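Local coordinates for protein laccase (Uncultured bacterium, PDB 4F7K) that probably oxidises phenolic and related substrates at copper sites while reducing molecular oxygen to water, as an extracellular multicopper oxidase, at residues A[97-102]-A[119-124]. Sequence-based numbering, arbitrary orientation.
Sequences GTFWYH and LIVEEP
G97 N donates to V121 O at 2.8 Å. The N-H meets a lone pair of V121 O in the carbonyl plane, but the bond is bent, at 138°. The return bond, V121 N to G97 O, is straighter (161°) and measures 2.9 Å. F99 and L119 form the next hydrogen-bonded pair: F99 N reaches L119 O at 2.8 Å, and L119 N reaches F99 O at 3.1 Å. This last and longest bond comes in off the lone pairs of F99 O, from above the carbonyl plane. Between the two pairs, T98 faces I120 in a non-hydrogen-bonded position. The segments are neighbouring antiparallel strands in a sheet of the first cupredoxin-like domain of a multicopper oxidase, where strand 37-40 flanks 119-122 and strand 59-62 flanks 97-102.

On one face, F99 packs against L119 and V121. F99 CG is anti to its carbonyl carbon (chi1 -64°), which turns the ring back toward the G97 end. Ring atom CD2 then lies 3.9 Å from V121 CG2, while F99 CB touches L119 CD2. G97 has no side chain on this face. On the other face, T98 and I120 lie side by side, with CG2 of T98 3.9 Å from CD1 of I120. T98 OG1 is hydrogen-bonded to D234 OD1 and R187 NH1. Beyond the last pair, the edge of the Y101 ring meets L119 CB, and Y101 OH is hydrogen-bonded to P35 O.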
loop_
_atom_site.group_PDB
_atom_site.type_symbol
_atom_site.label_atom_id
_atom_site.label_comp_id
_atom_site.label_asym_id
_atom_site.label_seq_id
_atom_site.Cartn_x
_atom_site.Cartn_y
_atom_site.Cartn_z
ATOM N N GLY A 97 4.816 -6.182 9.363
ATOM C CA GLY A 97 4.003 -5.008 9.098
ATOM C C GLY A 97 2.886 -5.214 8.085
ATOM O O GLY A 97 2.596 -6.340 7.705
ATOM N N THR A 98 2.268 -4.090 7.706
ATOM C CA THR A 98 1.188 -4.017 6.731
ATOM C C THR A 98 1.773 -3.782 5.342
ATOM O O THR A 98 2.394 -2.738 5.043
ATOM C CB THR A 98 0.250 -2.863 7.064
ATOM O OG1 THR A 98 -0.166 -2.980 8.419
ATOM C CG2 THR A 98 -0.972 -2.874 6.160
ATOM N N PHE A 99 1.607 -4.791 4.507
ATOM C CA PHE A 99 2.061 -4.706 3.123
ATOM C C PHE A 99 0.834 -4.936 2.246
ATOM O O PHE A 99 -0.285 -4.995 2.775
ATOM C CB PHE A 99 3.213 -5.704 2.894
ATOM C CG PHE A 99 4.436 -5.382 3.723
ATOM C CD1 PHE A 99 5.288 -4.340 3.365
ATOM C CD2 PHE A 99 4.716 -6.099 4.886
ATOM C CE1 PHE A 99 6.396 -4.013 4.130
ATOM C CE2 PHE A 99 5.827 -5.791 5.660
ATOM C CZ PHE A 99 6.679 -4.732 5.287
ATOM N N TRP A 100 1.024 -5.041 0.924
ATOM C CA TRP A 100 -0.060 -5.464 0.055
ATOM C C TRP A 100 0.438 -6.086 -1.215
ATOM O O TRP A 100 1.626 -6.105 -1.478
ATOM C CB TRP A 100 -1.076 -4.324 -0.188
ATOM C CG TRP A 100 -0.654 -3.077 -0.986
ATOM C CD1 TRP A 100 0.340 -2.176 -0.692
ATOM C CD2 TRP A 100 -1.357 -2.537 -2.103
ATOM N NE1 TRP A 100 0.327 -1.127 -1.598
ATOM C CE2 TRP A 100 -0.703 -1.341 -2.483
ATOM C CE3 TRP A 100 -2.470 -2.968 -2.837
ATOM C CZ2 TRP A 100 -1.130 -0.571 -3.566
ATOM C CZ3 TRP A 100 -2.895 -2.205 -3.911
ATOM C CH2 TRP A 100 -2.219 -1.020 -4.286
ATOM N N TYR A 101 -0.481 -6.627 -2.005
ATOM C CA TYR A 101 -0.109 -7.277 -3.249
ATOM C C TYR A 101 -1.042 -6.825 -4.380
ATOM O O TYR A 101 -2.218 -6.520 -4.156
ATOM C CB TYR A 101 -0.137 -8.792 -3.022
ATOM C CG TYR A 101 -1.511 -9.355 -2.694
ATOM C CD1 TYR A 101 -2.397 -9.737 -3.729
ATOM C CD2 TYR A 101 -1.926 -9.554 -1.366
ATOM C CE1 TYR A 101 -3.671 -10.278 -3.445
ATOM C CE2 TYR A 101 -3.198 -10.107 -1.077
ATOM C CZ TYR A 101 -4.058 -10.458 -2.146
ATOM O OH TYR A 101 -5.295 -11.024 -1.921
ATOM N N HIS A 102 -0.541 -6.729 -5.605
ATOM C CA HIS A 102 -1.427 -6.301 -6.665
ATOM C C HIS A 102 -0.893 -6.796 -8.004
ATOM O O HIS A 102 0.296 -7.084 -8.124
ATOM C CB HIS A 102 -1.641 -4.769 -6.630
ATOM C CG HIS A 102 -0.360 -3.995 -6.661
ATOM N ND1 HIS A 102 0.399 -3.862 -7.802
ATOM C CD2 HIS A 102 0.329 -3.369 -5.678
ATOM C CE1 HIS A 102 1.482 -3.158 -7.536
ATOM N NE2 HIS A 102 1.463 -2.841 -6.256
ATOM N N LEU A 119 -1.463 -7.866 2.586
ATOM C CA LEU A 119 -0.518 -8.865 3.038
ATOM C C LEU A 119 0.011 -8.414 4.401
ATOM O O LEU A 119 0.693 -7.401 4.497
ATOM C CB LEU A 119 0.629 -9.027 2.021
ATOM C CG LEU A 119 1.630 -10.174 2.278
ATOM C CD1 LEU A 119 2.193 -10.711 0.991
ATOM C CD2 LEU A 119 2.765 -9.785 3.226
ATOM N N ILE A 120 -0.324 -9.184 5.438
ATOM C CA ILE A 120 0.064 -8.898 6.792
ATOM C C ILE A 120 1.177 -9.847 7.267
ATOM O O ILE A 120 1.021 -11.074 7.270
ATOM C CB ILE A 120 -1.155 -8.917 7.748
ATOM C CG1 ILE A 120 -2.297 -8.024 7.221
ATOM C CG2 ILE A 120 -0.740 -8.457 9.133
ATOM C CD1 ILE A 120 -1.930 -6.533 7.033
ATOM N N VAL A 121 2.319 -9.267 7.621
ATOM C CA VAL A 121 3.398 -10.017 8.277
ATOM C C VAL A 121 3.383 -9.692 9.776
ATOM O O VAL A 121 3.598 -8.563 10.162
ATOM C CB VAL A 121 4.771 -9.671 7.703
ATOM C CG1 VAL A 121 5.838 -10.609 8.299
ATOM C CG2 VAL A 121 4.782 -9.756 6.183
ATOM N N GLU A 122 3.091 -10.693 10.602
ATOM C CA GLU A 122 2.839 -10.499 12.024
ATOM C C GLU A 122 4.130 -10.367 12.824
ATOM O O GLU A 122 5.120 -11.007 12.481
ATOM C CB GLU A 122 2.087 -11.694 12.574
ATOM C CG GLU A 122 0.769 -12.005 11.879
ATOM C CD GLU A 122 0.169 -13.259 12.465
ATOM O OE1 GLU A 122 0.497 -13.555 13.647
ATOM O OE2 GLU A 122 -0.593 -13.953 11.765
ATOM N N GLU A 123 4.112 -9.540 13.878
ATOM C CA GLU A 123 5.226 -9.460 14.813
ATOM C C GLU A 123 5.206 -10.776 15.596
ATOM O O GLU A 123 4.129 -11.336 15.802
ATOM C CB GLU A 123 5.059 -8.293 15.796
ATOM C CG GLU A 123 5.108 -6.895 15.204
ATOM C CD GLU A 123 3.757 -6.422 14.623
ATOM O OE1 GLU A 123 2.688 -6.763 15.201
ATOM O OE2 GLU A 123 3.781 -5.692 13.596
ATOM N N PRO A 124 6.387 -11.277 16.027
ATOM C CA PRO A 124 6.431 -12.464 16.899
ATOM C C PRO A 124 5.568 -12.317 18.154
ATOM O O PRO A 124 4.923 -13.275 18.550
ATOM C CB PRO A 124 7.916 -12.584 17.265
ATOM C CG PRO A 124 8.502 -11.259 16.975
ATOM C CD PRO A 124 7.746 -10.787 15.752
#